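Local coordinates for aldehyde dehydrogenase (Staphylococcus aureus, PDB 6K10), which oxidises the carotenoid aldehyde 4,4'-diaponeurosporen-4-al to 4,4'-diaponeurosporenoic acid with NAD+, a step in the biosynthesis of the pigment staphyloxanthin, at residues Phe121-Leu132 with Thr150-Ile161; Leu305-Gly316 with Ile325-Val333. The protein carries 1 engineered substitution. One frame throughout, in Å; residues are numbered along the deposited sequence.

Interaction 1 of 2, residues Phe121-Leu132 with Thr150-Ile161; sequences FNYPFQLVFEPL and TPNVARVIKRLI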
loop_
_atom_site.group_PDB
_atom_site.type_symbol
_atom_site.label_atom_id
_atom_site.label_comp_id
_atom_site.label_asym_id
_atom_site.label_seq_id
_atom_site.Cartn_x
_atom_site.Cartn_y
_atom_site.Cartn_z
ATOM N N PHE A 121 23.079 -6.011 -1.993
ATOM C CA PHE A 121 24.230 -6.528 -2.724
ATOM C C PHE A 121 23.939 -7.764 -3.568
ATOM O O PHE A 121 24.727 -8.060 -4.473
ATOM C CB PHE A 121 25.368 -6.864 -1.744
ATOM C CG PHE A 121 25.116 -8.112 -0.921
ATOM C CD1 PHE A 121 25.384 -9.372 -1.434
ATOM C CD2 PHE A 121 24.644 -8.021 0.375
ATOM C CE1 PHE A 121 25.155 -10.511 -0.690
ATOM C CE2 PHE A 121 24.426 -9.160 1.130
ATOM C CZ PHE A 121 24.686 -10.407 0.597
ATOM N N ASN A 122 22.870 -8.516 -3.280
ATOM C CA ASN A 122 22.789 -9.881 -3.791
ATOM C C ASN A 122 22.340 -9.952 -5.246
ATOM O O ASN A 122 22.868 -10.767 -6.011
ATOM C CB ASN A 122 21.878 -10.726 -2.892
ATOM C CG ASN A 122 20.468 -10.180 -2.782
ATOM O OD1 ASN A 122 20.259 -8.975 -2.667
ATOM N ND2 ASN A 122 19.488 -11.078 -2.798
ATOM N N TYR A 123 21.374 -9.132 -5.651
ATOM C CA TYR A 123 21.066 -8.909 -7.061
ATOM C C TYR A 123 21.191 -7.409 -7.291
ATOM O O TYR A 123 20.191 -6.702 -7.478
ATOM C CB TYR A 123 19.690 -9.445 -7.443
ATOM C CG TYR A 123 19.600 -10.949 -7.317
ATOM C CD1 TYR A 123 19.364 -11.545 -6.086
ATOM C CD2 TYR A 123 19.775 -11.773 -8.421
ATOM C CE1 TYR A 123 19.291 -12.917 -5.958
ATOM C CE2 TYR A 123 19.701 -13.148 -8.304
ATOM C CZ TYR A 123 19.461 -13.714 -7.070
ATOM O OH TYR A 123 19.388 -15.083 -6.944
ATOM N N PRO A 124 22.424 -6.895 -7.280
ATOM C CA PRO A 124 22.624 -5.446 -7.125
ATOM C C PRO A 124 22.196 -4.643 -8.331
ATOM O O PRO A 124 21.988 -3.430 -8.204
ATOM C CB PRO A 124 24.134 -5.330 -6.883
ATOM C CG PRO A 124 24.711 -6.522 -7.584
ATOM C CD PRO A 124 23.692 -7.622 -7.463
ATOM N N PHE A 125 22.054 -5.277 -9.492
ATOM C CA PHE A 125 21.598 -4.600 -10.698
ATOM C C PHE A 125 20.077 -4.682 -10.822
ATOM O O PHE A 125 19.403 -3.655 -10.940
ATOM C CB PHE A 125 22.302 -5.209 -11.918
ATOM C CG PHE A 125 21.920 -4.586 -13.228
ATOM C CD1 PHE A 125 20.870 -5.096 -13.971
ATOM C CD2 PHE A 125 22.624 -3.502 -13.725
ATOM C CE1 PHE A 125 20.519 -4.529 -15.180
ATOM C CE2 PHE A 125 22.280 -2.933 -14.937
ATOM C CZ PHE A 125 21.226 -3.447 -15.665
ATOM N N GLN A 126 19.528 -5.900 -10.771
ATOM C CA GLN A 126 18.085 -6.084 -10.920
ATOM C C GLN A 126 17.302 -5.339 -9.847
ATOM O O GLN A 126 16.253 -4.749 -10.132
ATOM C CB GLN A 126 17.740 -7.576 -10.900
ATOM C CG GLN A 126 16.329 -7.905 -10.424
ATOM C CD GLN A 126 15.260 -7.612 -11.457
ATOM O OE1 GLN A 126 15.554 -7.199 -12.580
ATOM N NE2 GLN A 126 14.006 -7.830 -11.081
ATOM N N LEU A 127 17.799 -5.340 -8.611
ATOM C CA LEU A 127 17.070 -4.677 -7.539
ATOM C C LEU A 127 17.209 -3.162 -7.570
ATOM O O LEU A 127 16.529 -2.481 -6.797
ATOM C CB LEU A 127 17.509 -5.238 -6.187
ATOM C CG LEU A 127 17.198 -6.733 -6.048
ATOM C CD1 LEU A 127 17.909 -7.343 -4.850
ATOM C CD2 LEU A 127 15.695 -6.954 -5.951
ATOM N N VAL A 128 18.068 -2.623 -8.426
ATOM C CA VAL A 128 18.016 -1.203 -8.757
ATOM C C VAL A 128 17.015 -0.930 -9.873
ATOM O O VAL A 128 16.174 -0.033 -9.764
ATOM C CB VAL A 128 19.425 -0.683 -9.130
ATOM C CG1 VAL A 128 19.320 0.633 -9.900
ATOM C CG2 VAL A 128 20.284 -0.482 -7.893
ATOM N N PHE A 129 17.062 -1.725 -10.945
ATOM C CA PHE A 129 16.409 -1.299 -12.178
ATOM C C PHE A 129 14.966 -1.766 -12.319
ATOM O O PHE A 129 14.173 -1.075 -12.968
ATOM C CB PHE A 129 17.248 -1.733 -13.382
ATOM C CG PHE A 129 18.492 -0.899 -13.569
ATOM C CD1 PHE A 129 18.416 0.301 -14.248
ATOM C CD2 PHE A 129 19.713 -1.289 -13.051
ATOM C CE1 PHE A 129 19.529 1.094 -14.418
ATOM C CE2 PHE A 129 20.834 -0.495 -13.218
ATOM C CZ PHE A 129 20.743 0.698 -13.906
ATOM N N GLU A 130 14.580 -2.900 -11.717
ATOM C CA GLU A 130 13.161 -3.246 -11.741
ATOM C C GLU A 130 12.312 -2.226 -10.977
ATOM O O GLU A 130 11.278 -1.795 -11.511
ATOM C CB GLU A 130 12.940 -4.678 -11.244
ATOM C CG GLU A 130 11.469 -5.066 -11.202
ATOM C CD GLU A 130 10.752 -4.799 -12.523
ATOM O OE1 GLU A 130 9.591 -4.332 -12.490
ATOM O OE2 GLU A 130 11.341 -5.052 -13.595
ATOM N N PRO A 131 12.684 -1.789 -9.764
ATOM C CA PRO A 131 11.955 -0.639 -9.195
ATOM C C PRO A 131 12.037 0.604 -10.061
ATOM O O PRO A 131 11.028 1.303 -10.228
ATOM C CB PRO A 131 12.622 -0.425 -7.827
ATOM C CG PRO A 131 13.340 -1.668 -7.535
ATOM C CD PRO A 131 13.721 -2.284 -8.841
ATOM N N LEU A 132 13.211 0.889 -10.631
ATOM C CA LEU A 132 13.379 2.106 -11.422
ATOM C C LEU A 132 12.429 2.137 -12.613
ATOM O O LEU A 132 11.854 3.187 -12.931
ATOM C CB LEU A 132 14.824 2.226 -11.903
ATOM C CG LEU A 132 15.136 3.520 -12.658
ATOM C CD1 LEU A 132 15.043 4.718 -11.721
ATOM C CD2 LEU A 132 16.498 3.460 -13.333
ATOM N N THR A 150 28.993 -4.409 -3.302
ATOM C CA THR A 150 29.353 -4.751 -4.668
ATOM C C THR A 150 29.784 -3.466 -5.369
ATOM O O THR A 150 29.011 -2.882 -6.140
ATOM C CB THR A 150 28.183 -5.424 -5.389
ATOM O OG1 THR A 150 27.002 -4.628 -5.237
ATOM C CG2 THR A 150 27.927 -6.801 -4.796
ATOM N N PRO A 151 31.010 -2.996 -5.118
ATOM C CA PRO A 151 31.374 -1.637 -5.551
ATOM C C PRO A 151 31.578 -1.497 -7.048
ATOM O O PRO A 151 31.365 -0.404 -7.586
ATOM C CB PRO A 151 32.673 -1.367 -4.779
ATOM C CG PRO A 151 33.272 -2.721 -4.592
ATOM C CD PRO A 151 32.120 -3.682 -4.435
ATOM N N ASN A 152 32.005 -2.554 -7.740
ATOM C CA ASN A 152 32.145 -2.455 -9.188
ATOM C C ASN A 152 30.782 -2.355 -9.860
ATOM O O ASN A 152 30.609 -1.590 -10.815
ATOM C CB ASN A 152 32.931 -3.649 -9.725
ATOM C CG ASN A 152 34.387 -3.614 -9.310
ATOM O OD1 ASN A 152 35.153 -2.772 -9.778
ATOM N ND2 ASN A 152 34.772 -4.522 -8.422
ATOM N N VAL A 153 29.801 -3.111 -9.363
ATOM C CA VAL A 153 28.446 -3.019 -9.899
ATOM C C VAL A 153 27.870 -1.630 -9.650
ATOM O O VAL A 153 27.259 -1.024 -10.537
ATOM C CB VAL A 153 27.552 -4.114 -9.293
ATOM C CG1 VAL A 153 26.153 -4.036 -9.885
ATOM C CG2 VAL A 153 28.162 -5.488 -9.527
ATOM N N ALA A 154 28.058 -1.108 -8.433
ATOM C CA ALA A 154 27.536 0.215 -8.102
ATOM C C ALA A 154 28.105 1.284 -9.026
ATOM O O ALA A 154 27.375 2.169 -9.490
ATOM C CB ALA A 154 27.844 0.551 -6.642
ATOM N N ARG A 155 29.409 1.217 -9.311
ATOM C CA ARG A 155 30.032 2.205 -10.186
ATOM C C ARG A 155 29.528 2.083 -11.616
ATOM O O ARG A 155 29.310 3.096 -12.292
ATOM C CB ARG A 155 31.553 2.061 -10.157
ATOM C CG ARG A 155 32.291 3.090 -11.016
ATOM C CD ARG A 155 31.766 4.506 -10.797
ATOM N NE ARG A 155 31.966 4.972 -9.425
ATOM C CZ ARG A 155 33.145 5.240 -8.875
ATOM N NH1 ARG A 155 33.181 5.665 -7.620
ATOM N NH2 ARG A 155 34.265 5.088 -9.571
ATOM N N VAL A 156 29.404 0.855 -12.114
ATOM C CA VAL A 156 28.865 0.659 -13.454
ATOM C C VAL A 156 27.458 1.232 -13.537
ATOM O O VAL A 156 27.080 1.853 -14.538
ATOM C CB VAL A 156 28.900 -0.833 -13.831
ATOM C CG1 VAL A 156 28.075 -1.087 -15.080
ATOM C CG2 VAL A 156 30.335 -1.290 -14.034
ATOM N N ILE A 157 26.669 1.047 -12.476
ATOM C CA ILE A 157 25.321 1.607 -12.431
ATOM C C ILE A 157 25.380 3.131 -12.455
ATOM O O ILE A 157 24.630 3.789 -13.186
ATOM C CB ILE A 157 24.572 1.085 -11.191
ATOM C CG1 ILE A 157 24.246 -0.403 -11.355
ATOM C CG2 ILE A 157 23.310 1.897 -10.938
ATOM C CD1 ILE A 157 23.510 -1.003 -10.172
ATOM N N LYS A 158 26.280 3.713 -11.658
ATOM C CA LYS A 158 26.408 5.167 -11.625
ATOM C C LYS A 158 26.863 5.716 -12.973
ATOM O O LYS A 158 26.321 6.718 -13.455
ATOM C CB LYS A 158 27.383 5.581 -10.525
ATOM C CG LYS A 158 27.753 7.052 -10.557
ATOM C CD LYS A 158 27.637 7.682 -9.184
ATOM C CE LYS A 158 27.905 9.174 -9.249
ATOM N NZ LYS A 158 26.640 9.942 -9.399
ATOM N N ARG A 159 27.863 5.081 -13.587
ATOM C CA ARG A 159 28.324 5.501 -14.909
ATOM C C ARG A 159 27.186 5.459 -15.919
ATOM O O ARG A 159 26.923 6.440 -16.625
ATOM C CB ARG A 159 29.468 4.598 -15.373
ATOM C CG ARG A 159 30.817 4.879 -14.736
ATOM C CD ARG A 159 31.942 4.315 -15.598
ATOM N NE ARG A 159 32.344 2.971 -15.188
ATOM C CZ ARG A 159 32.298 1.900 -15.977
ATOM N NH1 ARG A 159 32.687 0.720 -15.518
ATOM N NH2 ARG A 159 31.859 2.007 -17.223
ATOM N N LEU A 160 26.507 4.314 -15.997
ATOM C CA LEU A 160 25.397 4.134 -16.925
ATOM C C LEU A 160 24.357 5.236 -16.768
ATOM O O LEU A 160 23.937 5.862 -17.749
ATOM C CB LEU A 160 24.777 2.753 -16.692
ATOM C CG LEU A 160 23.705 2.244 -17.646
ATOM C CD1 LEU A 160 22.298 2.744 -17.316
ATOM C CD2 LEU A 160 24.139 2.731 -18.985
ATOM N N ILE A 161 23.932 5.485 -15.531
ATOM C CA ILE A 161 22.875 6.461 -15.284
ATOM C C ILE A 161 23.347 7.864 -15.639
ATOM O O ILE A 161 22.655 8.611 -16.339
ATOM C CB ILE A 161 22.406 6.376 -13.821
ATOM C CG1 ILE A 161 21.658 5.061 -13.578
ATOM C CG2 ILE A 161 21.555 7.582 -13.463
ATOM C CD1 ILE A 161 20.363 4.937 -14.354
#

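Interaction 2 of 2, residues Leu305-Gly316 with Ile325-Val333; sequences LNSAQMNIVFGG and IEPTLLDHV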
loop_
_atom_site.group_PDB
_atom_site.type_symbol
_atom_site.label_atom_id
_atom_site.label_comp_id
_atom_site.label_asym_id
_atom_site.label_seq_id
_atom_site.Cartn_x
_atom_site.Cartn_y
_atom_site.Cartn_z
ATOM N N LEU A 305 29.141 -22.792 9.450
ATOM C CA LEU A 305 29.674 -24.112 9.122
ATOM C C LEU A 305 30.347 -24.742 10.332
ATOM O O LEU A 305 30.150 -25.928 10.624
ATOM C CB LEU A 305 30.671 -24.012 7.966
ATOM C CG LEU A 305 30.201 -24.017 6.512
ATOM C CD1 LEU A 305 31.407 -23.898 5.589
ATOM C CD2 LEU A 305 29.413 -25.278 6.200
ATOM N N ASN A 306 31.159 -23.958 11.045
ATOM C CA ASN A 306 31.842 -24.469 12.227
ATOM C C ASN A 306 30.846 -24.898 13.297
ATOM O O ASN A 306 31.053 -25.909 13.978
ATOM C CB ASN A 306 32.801 -23.408 12.768
ATOM C CG ASN A 306 33.537 -23.865 14.009
ATOM O OD1 ASN A 306 34.509 -24.615 13.929
ATOM N ND2 ASN A 306 33.079 -23.409 15.169
ATOM N N SER A 307 29.753 -24.147 13.452
ATOM C CA SER A 307 28.740 -24.497 14.443
ATOM C C SER A 307 28.035 -25.803 14.101
ATOM O O SER A 307 27.640 -26.547 15.005
ATOM C CB SER A 307 27.715 -23.368 14.566
ATOM O OG SER A 307 26.834 -23.359 13.454
ATOM N N ALA A 308 27.867 -26.098 12.812
ATOM C CA ALA A 308 27.145 -27.278 12.357
ATOM C C ALA A 308 28.077 -28.375 11.854
ATOM O O ALA A 308 27.651 -29.232 11.072
ATOM C CB ALA A 308 26.152 -26.891 11.262
ATOM N N GLN A 309 29.332 -28.372 12.307
ATOM C CA GLN A 309 30.353 -29.235 11.722
ATOM C C GLN A 309 30.005 -30.713 11.873
ATOM O O GLN A 309 30.212 -31.503 10.945
ATOM C CB GLN A 309 31.704 -28.916 12.359
ATOM C CG GLN A 309 32.697 -30.056 12.377
ATOM C CD GLN A 309 34.112 -29.571 12.610
ATOM O OE1 GLN A 309 35.001 -29.789 11.786
ATOM N NE2 GLN A 309 34.321 -28.886 13.733
ATOM N N MET A 310 29.462 -31.104 13.027
ATOM C CA MET A 310 29.108 -32.503 13.243
ATOM C C MET A 310 27.871 -32.929 12.465
ATOM O O MET A 310 27.586 -34.130 12.399
ATOM C CB MET A 310 28.892 -32.765 14.734
ATOM N N ASN A 311 27.138 -31.988 11.876
ATOM C CA ASN A 311 25.901 -32.289 11.171
ATOM C C ASN A 311 26.045 -32.242 9.656
ATOM O O ASN A 311 25.060 -32.473 8.948
ATOM C CB ASN A 311 24.801 -31.322 11.617
ATOM C CG ASN A 311 24.364 -31.566 13.047
ATOM O OD1 ASN A 311 24.571 -32.650 13.592
ATOM N ND2 ASN A 311 23.762 -30.559 13.663
ATOM N N ILE A 312 27.240 -31.960 9.141
ATOM C CA ILE A 312 27.435 -31.888 7.696
ATOM C C ILE A 312 27.322 -33.288 7.107
ATOM O O ILE A 312 28.035 -34.211 7.517
ATOM C CB ILE A 312 28.788 -31.249 7.357
ATOM C CG1 ILE A 312 28.843 -29.809 7.872
ATOM C CG2 ILE A 312 29.043 -31.295 5.858
ATOM C CD1 ILE A 312 30.241 -29.236 7.934
ATOM N N VAL A 313 26.416 -33.454 6.144
ATOM C CA VAL A 313 26.274 -34.701 5.406
ATOM C C VAL A 313 26.603 -34.543 3.930
ATOM O O VAL A 313 26.574 -35.531 3.191
ATOM C CB VAL A 313 24.866 -35.305 5.580
ATOM C CG1 VAL A 313 24.607 -35.602 7.045
ATOM C CG2 VAL A 313 23.810 -34.362 5.024
ATOM N N PHE A 314 26.909 -33.328 3.482
ATOM C CA PHE A 314 27.406 -33.075 2.139
ATOM C C PHE A 314 28.136 -31.741 2.158
ATOM O O PHE A 314 27.655 -30.779 2.761
ATOM C CB PHE A 314 26.275 -33.049 1.099
ATOM C CG PHE A 314 26.749 -32.798 -0.314
ATOM C CD1 PHE A 314 26.987 -31.509 -0.768
ATOM C CD2 PHE A 314 26.953 -33.855 -1.188
ATOM C CE1 PHE A 314 27.427 -31.280 -2.060
ATOM C CE2 PHE A 314 27.387 -33.631 -2.484
ATOM C CZ PHE A 314 27.623 -32.341 -2.920
ATOM N N GLY A 315 29.289 -31.693 1.501
ATOM C CA GLY A 315 29.994 -30.439 1.313
ATOM C C GLY A 315 30.774 -29.958 2.519
ATOM O O GLY A 315 31.476 -30.739 3.168
ATOM N N GLY A 316 30.665 -28.666 2.820
ATOM C CA GLY A 316 31.337 -28.082 3.960
ATOM C C GLY A 316 32.698 -27.486 3.678
ATOM O O GLY A 316 33.306 -26.918 4.594
ATOM N N ILE A 325 32.322 -20.992 -0.782
ATOM C CA ILE A 325 31.721 -21.925 0.161
ATOM C C ILE A 325 30.973 -22.981 -0.638
ATOM O O ILE A 325 30.096 -22.651 -1.445
ATOM C CB ILE A 325 30.788 -21.229 1.162
ATOM C CG1 ILE A 325 31.598 -20.264 2.024
ATOM C CG2 ILE A 325 30.081 -22.259 2.032
ATOM C CD1 ILE A 325 30.827 -19.643 3.127
ATOM N N GLU A 326 31.332 -24.241 -0.419
ATOM C CA GLU A 326 30.734 -25.350 -1.140
ATOM C C GLU A 326 29.270 -25.525 -0.739
ATOM O O GLU A 326 28.896 -25.256 0.405
ATOM C CB GLU A 326 31.514 -26.629 -0.841
ATOM C CG GLU A 326 31.130 -27.837 -1.668
ATOM C CD GLU A 326 31.881 -29.084 -1.244
ATOM O OE1 GLU A 326 31.912 -30.056 -2.026
ATOM O OE2 GLU A 326 32.439 -29.093 -0.126
ATOM N N PRO A 327 28.415 -25.955 -1.670
ATOM C CA PRO A 327 27.058 -26.358 -1.288
ATOM C C PRO A 327 27.098 -27.385 -0.168
ATOM O O PRO A 327 27.776 -28.410 -0.265
ATOM C CB PRO A 327 26.494 -26.949 -2.583
ATOM C CG PRO A 327 27.177 -26.175 -3.647
ATOM C CD PRO A 327 28.582 -25.931 -3.134
ATOM N N THR A 328 26.371 -27.099 0.908
ATOM C CA THR A 328 26.471 -27.871 2.137
ATOM C C THR A 328 25.086 -28.261 2.625
ATOM O O THR A 328 24.194 -27.412 2.714
ATOM C CB THR A 328 27.202 -27.073 3.221
ATOM O OG1 THR A 328 28.490 -26.676 2.735
ATOM C CG2 THR A 328 27.372 -27.911 4.478
ATOM N N LEU A 329 24.914 -29.541 2.944
ATOM C CA LEU A 329 23.690 -30.059 3.537
ATOM C C LEU A 329 23.951 -30.429 4.990
ATOM O O LEU A 329 25.010 -30.974 5.317
ATOM C CB LEU A 329 23.181 -31.287 2.775
ATOM C CG LEU A 329 22.994 -31.160 1.261
ATOM C CD1 LEU A 329 22.456 -32.462 0.681
ATOM C CD2 LEU A 329 22.077 -30.000 0.920
ATOM N N LEU A 330 22.984 -30.140 5.858
ATOM C CA LEU A 330 23.070 -30.469 7.275
ATOM C C LEU A 330 21.907 -31.367 7.670
ATOM O O LEU A 330 20.770 -31.146 7.245
ATOM C CB LEU A 330 23.052 -29.214 8.146
ATOM C CG LEU A 330 24.041 -28.092 7.847
ATOM C CD1 LEU A 330 23.727 -26.901 8.735
ATOM C CD2 LEU A 330 25.472 -28.560 8.049
ATOM N N ASP A 331 22.194 -32.366 8.498
ATOM C CA ASP A 331 21.195 -33.298 8.993
ATOM C C ASP A 331 21.106 -33.192 10.512
ATOM O O ASP A 331 22.004 -32.659 11.169
ATOM C CB ASP A 331 21.535 -34.735 8.575
ATOM C CG ASP A 331 20.361 -35.679 8.704
ATOM O OD1 ASP A 331 19.236 -35.208 8.979
ATOM O OD2 ASP A 331 20.567 -36.897 8.525
ATOM N N HIS A 332 19.997 -33.695 11.062
ATOM C CA HIS A 332 19.761 -33.715 12.509
ATOM C C HIS A 332 19.769 -32.310 13.109
ATOM O O HIS A 332 20.180 -32.113 14.255
ATOM C CB HIS A 332 20.778 -34.607 13.228
ATOM C CG HIS A 332 20.854 -36.001 12.686
ATOM N ND1 HIS A 332 21.992 -36.509 12.098
ATOM C CD2 HIS A 332 19.933 -36.993 12.642
ATOM C CE1 HIS A 332 21.770 -37.754 11.716
ATOM N NE2 HIS A 332 20.528 -38.072 12.034
ATOM N N VAL A 333 19.312 -31.327 12.340
ATOM C CA VAL A 333 19.280 -29.941 12.793
ATOM C C VAL A 333 18.043 -29.727 13.654
ATOM O O VAL A 333 16.977 -30.299 13.391
ATOM C CB VAL A 333 19.306 -28.989 11.582
ATOM C CG1 VAL A 333 19.044 -27.553 12.004
ATOM C CG2 VAL A 333 20.637 -29.099 10.858
#

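Interaction 1 of 2, residues Phe121-Leu132 with Thr150-Ile161
Ile157 CG1 sits at the edge of the Phe129 ring, near its plane, 3.9 Å from Phe129 CE2. One face of that ring carries Val128 CG1 near the rim, while CE1 meets Ile161 CD1 at 3.9 Å, the two side chains coming from opposite directions. Phe129 in turn sets CD2 over the centre of one face of the Phe125 ring. The branched Ile157 touches both rings, with CG1 near Phe125 CD2 and CG2 near Phe129 CZ. With CG1 anti to its carbonyl carbon (chi1 -70°) and the chain extended beyond, Ile157 brings CD1 tip to tip with Val128 CG2 (4.0 Å) and within 3.5 Å of Pro124 O. Nearer Thr150, the Pro124 ring lies across Val153, CG to CG1 at 3.7 Å, and against Thr150 OG1. A proline offers a rigid apolar ring here and needs no N-H acceptor. Phe121 O is buried without a polar partner beside Thr150 CG2. The axes of 126-132 and 151-161 come within 11.7 Å, at 34° between their directions, in the Rossmann-type nucleotide-binding domain. Helix 48-59 covers Phe125 and Thr150, helix 63-89 touches Phe129, and strand 170-172 packs on Ile157 and Ile161.

Interaction 2 of 2, residues Leu305-Gly316 with Ile325-Val333
Leu330 reaches from its strand into the angle between Ala308 and Ile312. Its CB lies 3.9 Å from Asn311 O, and CG, held anti to the carbonyl carbon (chi1 -52°), comes next to Ala308 CB. The two methyls then divide the work: CD1 presses on Ala308 CB at 3.5 Å, and CD2 meets Ile312 CG1 at 3.6 Å. A small residue at Ala308, just past the helix end, leaves room for this branched tip. Backbone bonds join its strand to residues 311-314. Asp331 N donates to Asn311 O (2.9 Å), Val313 N to Leu329 O, and Leu329 N to Phe314 O. Two residues, Val313 and Phe314, stand opposite the single Leu329, a classic beta bulge in an antiparallel ladder; through strand 324-330 this antiparallel pair joins the mixed sheet of the catalytic domain, where strand 348-354 runs parallel on the other side. Beyond the bulge, Gly315 and Gly316 take positive phi angles suited to glycine. Gly316 N donates a bent bond (131°) to Thr328 OG1 at 2.9 Å, and the hydroxyl in turn donates a hydrogen bond to Glu326 O. Glu326 stretches out so that OE2 lies beside Gly315 CA and is hydrogen-bonded to His317 ND1. The Phe314 ring, with CG anti to the backbone N (chi1 -180°), points its edge at Pro327 O: CD1 is 3.2 Å from this buried oxygen, which has no hydrogen-bond partner. Val313 CG1 packs on Asp331 CB (3.5 Å), while the carboxylate of Asp331 makes a salt bridge to Lys264.

How the interactions relate
The two contacts lie in different domains, with centres 33 Å apart and nearest atoms about 11 Å apart; each uses its own helices and strands. Interaction 1 is deep, its centre about 15 Å from that of the chain, and joins two helices and the residues leading into them by apolar packing, without hydrogen bonds between the segments. The Phe121 side chain is about 10 Å from that of Ser251, the engineered residue at a predicted active-site position. Interaction 2, centred about 28 Å out and away from the annotated sites, is also largely buried but has exposed residues such as Val313 and His332, and mainly main-chain bonds tie it together. Aromatic rings from 121-132 meet branched aliphatics from 150-161, whereas glycines and polar side chains enter between 305-316 and 325-333.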